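DNA ligase (Alteromonas mediterranea, PDB 6GDR) seals breaks in the backbone of duplex DNA, probably through an AMP-linked intermediate as in other ATP-dependent DNA ligases. Local coordinates at residues Q12-Y17 against R203-K209; K67-D71 against D134-A138. Numbering follows the deposited sequence.

Contact 1: Q12-Y17 against R203-K209; sequences QLAKQY and RSDKLIK. Unlike the reference sequence in segment 203-209: I208 (reference Leu). With AMP (adenosine monophosphate), chain G; nucleotides of chain A.
The phosphate-binding side of the AMP pocket and part of the DNA-binding surface meet here, where 203-209 runs into what is probably motif V, the lysine-bearing strand of nucleotidyltransferases. Two short strands pair in parallel: K15 lies beside I208 (CA-CA 4.7 Å) and Q16 beside K209 (4.8 Å). K15 bonds across through both its backbone polar atoms: its N donates to L207 O (3.0 Å) and its O accepts from K209 N (2.6 Å). K15 and I208 point to one face of the sheet, Q16 and K209 to the other. K209, with chi angles t, t, m, t, sends NZ to AMP O2P at 2.6 Å, while A14 CB packs on K209 CB (3.7 Å). A type I turn, S204-L207, leads into the strand and contains an ST turn: S204 OG accepts from K206 N (3.3 Å) and K206 NZ (3.0 Å). A water receives from S204 OG (2.9 Å) and donates to L13 O (3.3 Å) and S204 O (3.2 Å). R203 N holds the DNA through OP2 of DA6 in chain A (2.8 Å); R203 NE reaches A14 O weakly (3.2 Å), with L13 CB over its guanidinium face. Strand 189-194 flanks 207-210 antiparallel on the side away from 15-16, with M191 touching A14 and L207, and Y17 packs against V172 and L175 of helix 172-184.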
loop_
_atom_site.group_PDB
_atom_site.type_symbol
_atom_site.label_atom_id
_atom_site.label_comp_id
_atom_site.label_asym_id
_atom_site.label_seq_id
_atom_site.Cartn_x
_atom_site.Cartn_y
_atom_site.Cartn_z
ATOM N N GLN D 12 -12.891 0.982 4.192
ATOM C CA GLN D 12 -12.183 1.503 5.356
ATOM C C GLN D 12 -10.738 1.770 4.957
ATOM O O GLN D 12 -9.980 0.836 4.673
ATOM C CB GLN D 12 -12.260 0.518 6.519
ATOM C CG GLN D 12 -11.603 1.021 7.796
ATOM C CD GLN D 12 -11.746 0.050 8.950
ATOM O OE1 GLN D 12 -11.856 -1.160 8.751
ATOM N NE2 GLN D 12 -11.752 0.578 10.169
ATOM N N LEU D 13 -10.356 3.041 4.925
ATOM C CA LEU D 13 -8.997 3.421 4.577
ATOM C C LEU D 13 -8.134 3.494 5.833
ATOM O O LEU D 13 -8.632 3.568 6.959
ATOM C CB LEU D 13 -8.989 4.762 3.842
ATOM C CG LEU D 13 -9.937 4.867 2.643
ATOM C CD1 LEU D 13 -9.752 6.200 1.933
ATOM C CD2 LEU D 13 -9.743 3.712 1.668
ATOM N N ALA D 14 -6.822 3.471 5.623
ATOM C CA ALA D 14 -5.857 3.413 6.712
ATOM C C ALA D 14 -5.310 4.805 7.001
ATOM O O ALA D 14 -4.939 5.538 6.079
ATOM C CB ALA D 14 -4.712 2.459 6.369
ATOM N N LYS D 15 -5.263 5.161 8.283
ATOM C CA LYS D 15 -4.703 6.433 8.718
ATOM C C LYS D 15 -3.212 6.276 8.982
ATOM O O LYS D 15 -2.758 5.229 9.452
ATOM C CB LYS D 15 -5.407 6.928 9.984
ATOM C CG LYS D 15 -4.916 8.284 10.507
ATOM C CD LYS D 15 -4.918 8.345 12.029
ATOM C CE LYS D 15 -6.278 8.734 12.577
ATOM N NZ LYS D 15 -6.485 10.206 12.521
ATOM N N GLN D 16 -2.453 7.324 8.677
ATOM C CA GLN D 16 -1.027 7.324 8.963
ATOM C C GLN D 16 -0.788 7.285 10.470
ATOM O O GLN D 16 -1.640 7.670 11.276
ATOM C CB GLN D 16 -0.361 8.552 8.344
ATOM C CG GLN D 16 -0.486 8.608 6.829
ATOM C CD GLN D 16 0.048 9.898 6.244
ATOM O OE1 GLN D 16 0.245 10.883 6.956
ATOM N NE2 GLN D 16 0.287 9.899 4.938
ATOM N N TYR D 17 0.403 6.817 10.847
ATOM C CA TYR D 17 0.691 6.551 12.252
ATOM C C TYR D 17 0.726 7.838 13.070
ATOM O O TYR D 17 0.043 7.953 14.096
ATOM C CB TYR D 17 2.016 5.799 12.377
ATOM C CG TYR D 17 2.407 5.480 13.801
ATOM C CD1 TYR D 17 1.635 4.628 14.578
ATOM C CD2 TYR D 17 3.553 6.023 14.365
ATOM C CE1 TYR D 17 1.988 4.332 15.881
ATOM C CE2 TYR D 17 3.916 5.732 15.668
ATOM C CZ TYR D 17 3.129 4.885 16.420
ATOM O OH TYR D 17 3.485 4.592 17.716
ATOM N N ARG D 203 -11.131 6.960 7.271
ATOM C CA ARG D 203 -9.931 6.837 8.085
ATOM C C ARG D 203 -10.258 7.083 9.551
ATOM O O ARG D 203 -11.090 7.934 9.880
ATOM C CB ARG D 203 -8.859 7.825 7.618
ATOM C CG ARG D 203 -8.188 7.435 6.310
ATOM C CD ARG D 203 -7.277 8.537 5.792
ATOM N NE ARG D 203 -6.393 8.063 4.729
ATOM C CZ ARG D 203 -6.681 8.081 3.430
ATOM N NH1 ARG D 203 -7.841 8.557 2.999
ATOM N NH2 ARG D 203 -5.797 7.620 2.555
ATOM N N SER D 204 -9.603 6.328 10.425
ATOM C CA SER D 204 -9.738 6.491 11.869
ATOM C C SER D 204 -8.611 5.702 12.523
ATOM O O SER D 204 -7.819 5.038 11.846
ATOM C CB SER D 204 -11.108 6.026 12.367
ATOM O OG SER D 204 -11.221 4.613 12.311
ATOM N N ASP D 205 -8.542 5.779 13.852
ATOM C CA ASP D 205 -7.538 5.029 14.597
ATOM C C ASP D 205 -7.821 3.535 14.634
ATOM O O ASP D 205 -7.004 2.786 15.179
ATOM C CB ASP D 205 -7.435 5.568 16.026
ATOM C CG ASP D 205 -6.705 6.895 16.098
ATOM O OD1 ASP D 205 -5.723 7.077 15.349
ATOM O OD2 ASP D 205 -7.114 7.757 16.903
ATOM N N LYS D 206 -8.944 3.081 14.072
ATOM C CA LYS D 206 -9.251 1.656 14.058
ATOM C C LYS D 206 -8.360 0.885 13.092
ATOM O O LYS D 206 -8.178 -0.325 13.271
ATOM C CB LYS D 206 -10.719 1.440 13.691
ATOM C CG LYS D 206 -11.697 2.317 14.466
ATOM C CD LYS D 206 -13.141 2.025 14.080
ATOM C CE LYS D 206 -14.063 3.178 14.441
ATOM N NZ LYS D 206 -13.909 4.326 13.505
ATOM N N LEU D 207 -7.806 1.552 12.079
ATOM C CA LEU D 207 -6.955 0.906 11.082
ATOM C C LEU D 207 -5.840 1.878 10.721
ATOM O O LEU D 207 -6.072 2.844 9.987
ATOM C CB LEU D 207 -7.757 0.508 9.844
ATOM C CG LEU D 207 -6.973 -0.105 8.681
ATOM C CD1 LEU D 207 -6.268 -1.383 9.109
ATOM C CD2 LEU D 207 -7.899 -0.374 7.505
ATOM N N ILE D 208 -4.633 1.617 11.220
ATOM C CA ILE D 208 -3.522 2.554 11.107
ATOM C C ILE D 208 -2.453 1.967 10.196
ATOM O O ILE D 208 -2.280 0.748 10.095
ATOM C CB ILE D 208 -2.954 2.906 12.498
ATOM C CG1 ILE D 208 -3.964 3.763 13.266
ATOM C CG2 ILE D 208 -1.628 3.656 12.389
ATOM C CD1 ILE D 208 -3.990 3.499 14.750
ATOM N N LYS D 209 -1.727 2.864 9.532
ATOM C CA LYS D 209 -0.744 2.528 8.513
ATOM C C LYS D 209 0.617 3.031 8.969
ATOM O O LYS D 209 0.746 4.185 9.390
ATOM C CB LYS D 209 -1.152 3.162 7.182
ATOM C CG LYS D 209 -0.153 3.085 6.046
ATOM C CD LYS D 209 -0.386 4.232 5.066
ATOM C CE LYS D 209 -1.850 4.339 4.619
ATOM N NZ LYS D 209 -2.092 5.535 3.769
HETATM P P AMP G . -2.291 2.758 1.081
HETATM O O1P AMP G . -1.313 1.628 0.850
HETATM O O2P AMP G . -1.790 4.039 1.706
HETATM O "O5'" AMP G . -3.496 2.192 1.985
HETATM C "C5'" AMP G . -3.371 0.908 2.590
HETATM C "C4'" AMP G . -3.596 -0.185 1.547
HETATM O "O4'" AMP G . -2.672 -1.257 1.758
HETATM C "C3'" AMP G . -4.993 -0.784 1.558
HETATM O "O3'" AMP G . -5.693 -0.402 0.369
HETATM C "C2'" AMP G . -4.794 -2.285 1.622
HETATM O "O2'" AMP G . -5.494 -2.950 0.569
HETATM C "C1'" AMP G . -3.294 -2.512 1.471
HETATM N N9 AMP G . -2.694 -3.563 2.338
HETATM C C8 AMP G . -1.616 -4.279 1.964
HETATM N N7 AMP G . -1.261 -5.169 2.924
HETATM C C5 AMP G . -2.126 -5.030 3.941
HETATM C C6 AMP G . -2.313 -5.666 5.263
HETATM N N6 AMP G . -1.477 -6.642 5.678
HETATM N N1 AMP G . -3.335 -5.241 6.034
HETATM C C2 AMP G . -4.170 -4.267 5.627
HETATM N N3 AMP G . -4.053 -3.648 4.436
HETATM C C4 AMP G . -3.074 -3.976 3.557
ATOM P P DG A 5 -9.821 10.785 12.508
ATOM O OP1 DG A 5 -10.175 9.733 13.486
ATOM O OP2 DG A 5 -8.467 10.823 11.910
ATOM O "O5'" DG A 5 -10.874 10.750 11.309
ATOM C "C5'" DG A 5 -12.228 11.100 11.545
ATOM C "C4'" DG A 5 -12.835 11.745 10.317
ATOM O "O4'" DG A 5 -12.283 13.074 10.147
ATOM C "C3'" DG A 5 -12.567 10.998 9.007
ATOM O "O3'" DG A 5 -13.792 10.593 8.417
ATOM C "C2'" DG A 5 -11.797 12.003 8.139
ATOM C "C1'" DG A 5 -12.142 13.337 8.774
ATOM N N9 DG A 5 -11.129 14.377 8.599
ATOM C C8 DG A 5 -9.773 14.264 8.798
ATOM N N7 DG A 5 -9.121 15.372 8.575
ATOM C C5 DG A 5 -10.109 16.277 8.207
ATOM C C6 DG A 5 -10.008 17.642 7.847
ATOM O O6 DG A 5 -8.990 18.344 7.775
ATOM N N1 DG A 5 -11.255 18.187 7.545
ATOM C C2 DG A 5 -12.445 17.500 7.589
ATOM N N2 DG A 5 -13.546 18.192 7.267
ATOM N N3 DG A 5 -12.550 16.224 7.926
ATOM C C4 DG A 5 -11.348 15.679 8.220
ATOM P P DA A 6 -13.800 9.754 7.050
ATOM O OP1 DA A 6 -14.845 8.714 7.174
ATOM O OP2 DA A 6 -12.402 9.380 6.734
ATOM O "O5'" DA A 6 -14.270 10.822 5.965
ATOM C "C5'" DA A 6 -15.361 11.687 6.252
ATOM C "C4'" DA A 6 -15.541 12.697 5.141
ATOM O "O4'" DA A 6 -14.609 13.801 5.335
ATOM C "C3'" DA A 6 -15.269 12.142 3.743
ATOM O "O3'" DA A 6 -16.287 12.548 2.836
ATOM C "C2'" DA A 6 -13.900 12.716 3.394
ATOM C "C1'" DA A 6 -13.899 14.039 4.141
ATOM N N9 DA A 6 -12.563 14.535 4.467
ATOM C C8 DA A 6 -11.533 13.829 5.023
ATOM N N7 DA A 6 -10.440 14.534 5.199
ATOM C C5 DA A 6 -10.776 15.791 4.727
ATOM C C6 DA A 6 -10.052 16.997 4.637
ATOM N N6 DA A 6 -8.785 17.125 5.039
ATOM N N1 DA A 6 -10.684 18.069 4.117
ATOM C C2 DA A 6 -11.954 17.937 3.715
ATOM N N3 DA A 6 -12.737 16.858 3.749
ATOM C C4 DA A 6 -12.082 15.810 4.271
HETATM O O HOH W 1 -9.866 3.450 9.984
#

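Contact 2: K67-D71 against D134-A138; sequences KATID and DMPVA
An antiparallel pairing in the mixed sheet of the nucleotidyltransferase domain ends here, where D71, second residue of strand 70-75, which probably carries motif III, meets D134, last residue of strand 129-134. They form a hydrogen-bonded pair, CA-CA 5.4 Å: D71 N donates to D134 O at 3.0 Å, and the return bond from D134 N to D71 O is weak at 3.5 Å. Their side chains leave toward the same face, but the carboxylates have other partners than each other. D71 OD1 makes a salt bridge with R41 of the adjoining strand 38-42; D134 OD1 accepts from M135 N (2.6 Å) and pairs with R145 of helix 142-154. I70, one residue out, bonds W42 through its backbone on the other side. The chain then leaves through an inverse gamma turn centred on P136 (phi/psi -79/51), closed by a weak 2.8 Å bond from V137 N to M135 O. M135 (m, t, p) lies along 68-70, CG 4.2 Å from I70 CG1 and CE 4.2 Å from A68 CB, and packs on M148 and L149. The proline ring packs against T69: P136 CD stands 3.4 Å from T69 O, and P136 CG 3.5 Å from T69 CG2.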
loop_
_atom_site.group_PDB
_atom_site.type_symbol
_atom_site.label_atom_id
_atom_site.label_comp_id
_atom_site.label_asym_id
_atom_site.label_seq_id
_atom_site.Cartn_x
_atom_site.Cartn_y
_atom_site.Cartn_z
ATOM N N LYS D 67 -18.060 -18.342 -0.703
ATOM C CA LYS D 67 -19.124 -17.567 -1.341
ATOM C C LYS D 67 -19.512 -16.376 -0.465
ATOM O O LYS D 67 -20.665 -16.194 -0.073
ATOM C CB LYS D 67 -20.329 -18.461 -1.623
ATOM C CG LYS D 67 -20.055 -19.599 -2.604
ATOM C CD LYS D 67 -19.708 -19.102 -4.005
ATOM C CE LYS D 67 -20.858 -18.327 -4.635
ATOM N NZ LYS D 67 -20.603 -18.009 -6.068
ATOM N N ALA D 68 -18.511 -15.552 -0.162
ATOM C CA ALA D 68 -18.698 -14.373 0.669
ATOM C C ALA D 68 -17.856 -13.235 0.109
ATOM O O ALA D 68 -17.069 -13.414 -0.824
ATOM C CB ALA D 68 -18.323 -14.653 2.130
ATOM N N THR D 69 -18.035 -12.052 0.691
ATOM C CA THR D 69 -17.286 -10.870 0.287
ATOM C C THR D 69 -16.048 -10.731 1.163
ATOM O O THR D 69 -16.151 -10.704 2.393
ATOM C CB THR D 69 -18.154 -9.614 0.386
ATOM O OG1 THR D 69 -19.347 -9.797 -0.386
ATOM C CG2 THR D 69 -17.403 -8.397 -0.141
ATOM N N ILE D 70 -14.881 -10.645 0.526
ATOM C CA ILE D 70 -13.603 -10.621 1.229
ATOM C C ILE D 70 -12.685 -9.614 0.549
ATOM O O ILE D 70 -12.621 -9.549 -0.684
ATOM C CB ILE D 70 -12.945 -12.019 1.260
ATOM C CG1 ILE D 70 -13.876 -13.038 1.928
ATOM C CG2 ILE D 70 -11.606 -11.961 1.992
ATOM C CD1 ILE D 70 -13.406 -14.478 1.815
ATOM N N ASP D 71 -11.973 -8.832 1.356
ATOM C CA ASP D 71 -10.947 -7.917 0.871
ATOM C C ASP D 71 -9.578 -8.540 1.106
ATOM O O ASP D 71 -9.310 -9.069 2.190
ATOM C CB ASP D 71 -11.038 -6.562 1.575
ATOM C CG ASP D 71 -12.201 -5.724 1.083
ATOM O OD1 ASP D 71 -12.593 -5.883 -0.092
ATOM O OD2 ASP D 71 -12.720 -4.904 1.869
ATOM N N ASP D 134 -9.454 -8.752 5.634
ATOM C CA ASP D 134 -10.659 -8.256 6.287
ATOM C C ASP D 134 -11.879 -8.672 5.479
ATOM O O ASP D 134 -11.772 -9.063 4.312
ATOM C CB ASP D 134 -10.624 -6.731 6.446
ATOM C CG ASP D 134 -11.594 -6.229 7.502
ATOM O OD1 ASP D 134 -12.291 -7.062 8.118
ATOM O OD2 ASP D 134 -11.658 -5.000 7.716
ATOM N N MET D 135 -13.041 -8.583 6.124
ATOM C CA MET D 135 -14.329 -8.794 5.481
ATOM C C MET D 135 -15.183 -7.562 5.760
ATOM O O MET D 135 -15.237 -7.099 6.913
ATOM C CB MET D 135 -15.025 -10.056 6.008
ATOM C CG MET D 135 -14.233 -11.336 5.797
ATOM S SD MET D 135 -15.035 -12.793 6.504
ATOM C CE MET D 135 -16.504 -12.914 5.486
ATOM N N PRO D 136 -15.867 -6.996 4.750
ATOM C CA PRO D 136 -16.657 -5.774 4.949
ATOM C C PRO D 136 -18.011 -6.030 5.611
ATOM O O PRO D 136 -19.052 -5.575 5.135
ATOM C CB PRO D 136 -16.809 -5.235 3.525
ATOM C CG PRO D 136 -16.846 -6.457 2.682
ATOM C CD PRO D 136 -15.952 -7.473 3.357
ATOM N N VAL D 137 -17.993 -6.757 6.724
ATOM C CA VAL D 137 -19.220 -7.131 7.419
ATOM C C VAL D 137 -19.656 -5.996 8.335
ATOM O O VAL D 137 -18.828 -5.330 8.970
ATOM C CB VAL D 137 -19.010 -8.439 8.201
ATOM C CG1 VAL D 137 -20.166 -8.699 9.164
ATOM C CG2 VAL D 137 -18.854 -9.605 7.234
ATOM N N ALA D 138 -20.966 -5.780 8.414
ATOM C CA ALA D 138 -21.530 -4.709 9.224
ATOM C C ALA D 138 -21.865 -5.223 10.618
ATOM O O ALA D 138 -22.572 -6.226 10.765
ATOM C CB ALA D 138 -22.783 -4.137 8.560
#

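In the fold
Contacts 1 and 2 belong to the two mixed sheets of the domain that binds the nucleotide, their centres 18 Å apart. Along the chain, contact 2 is nested within the stretch whose ends contact 1 brings together. They touch where Q12 OE1 packs 4.0 Å from D134 OD2; beside this seam Y199 bonds Q12 N through its hydroxyl and touches the side chains of D71 and D134. AMP draws on both sheets: K34 and K209 come from that of contact 1, E73 and F133 from that of contact 2. Contact 1 reaches AMP and DNA directly, whereas in contact 2 the D71 side chain stays about 7 Å from AMP and the nearest atom about 10 Å from DNA.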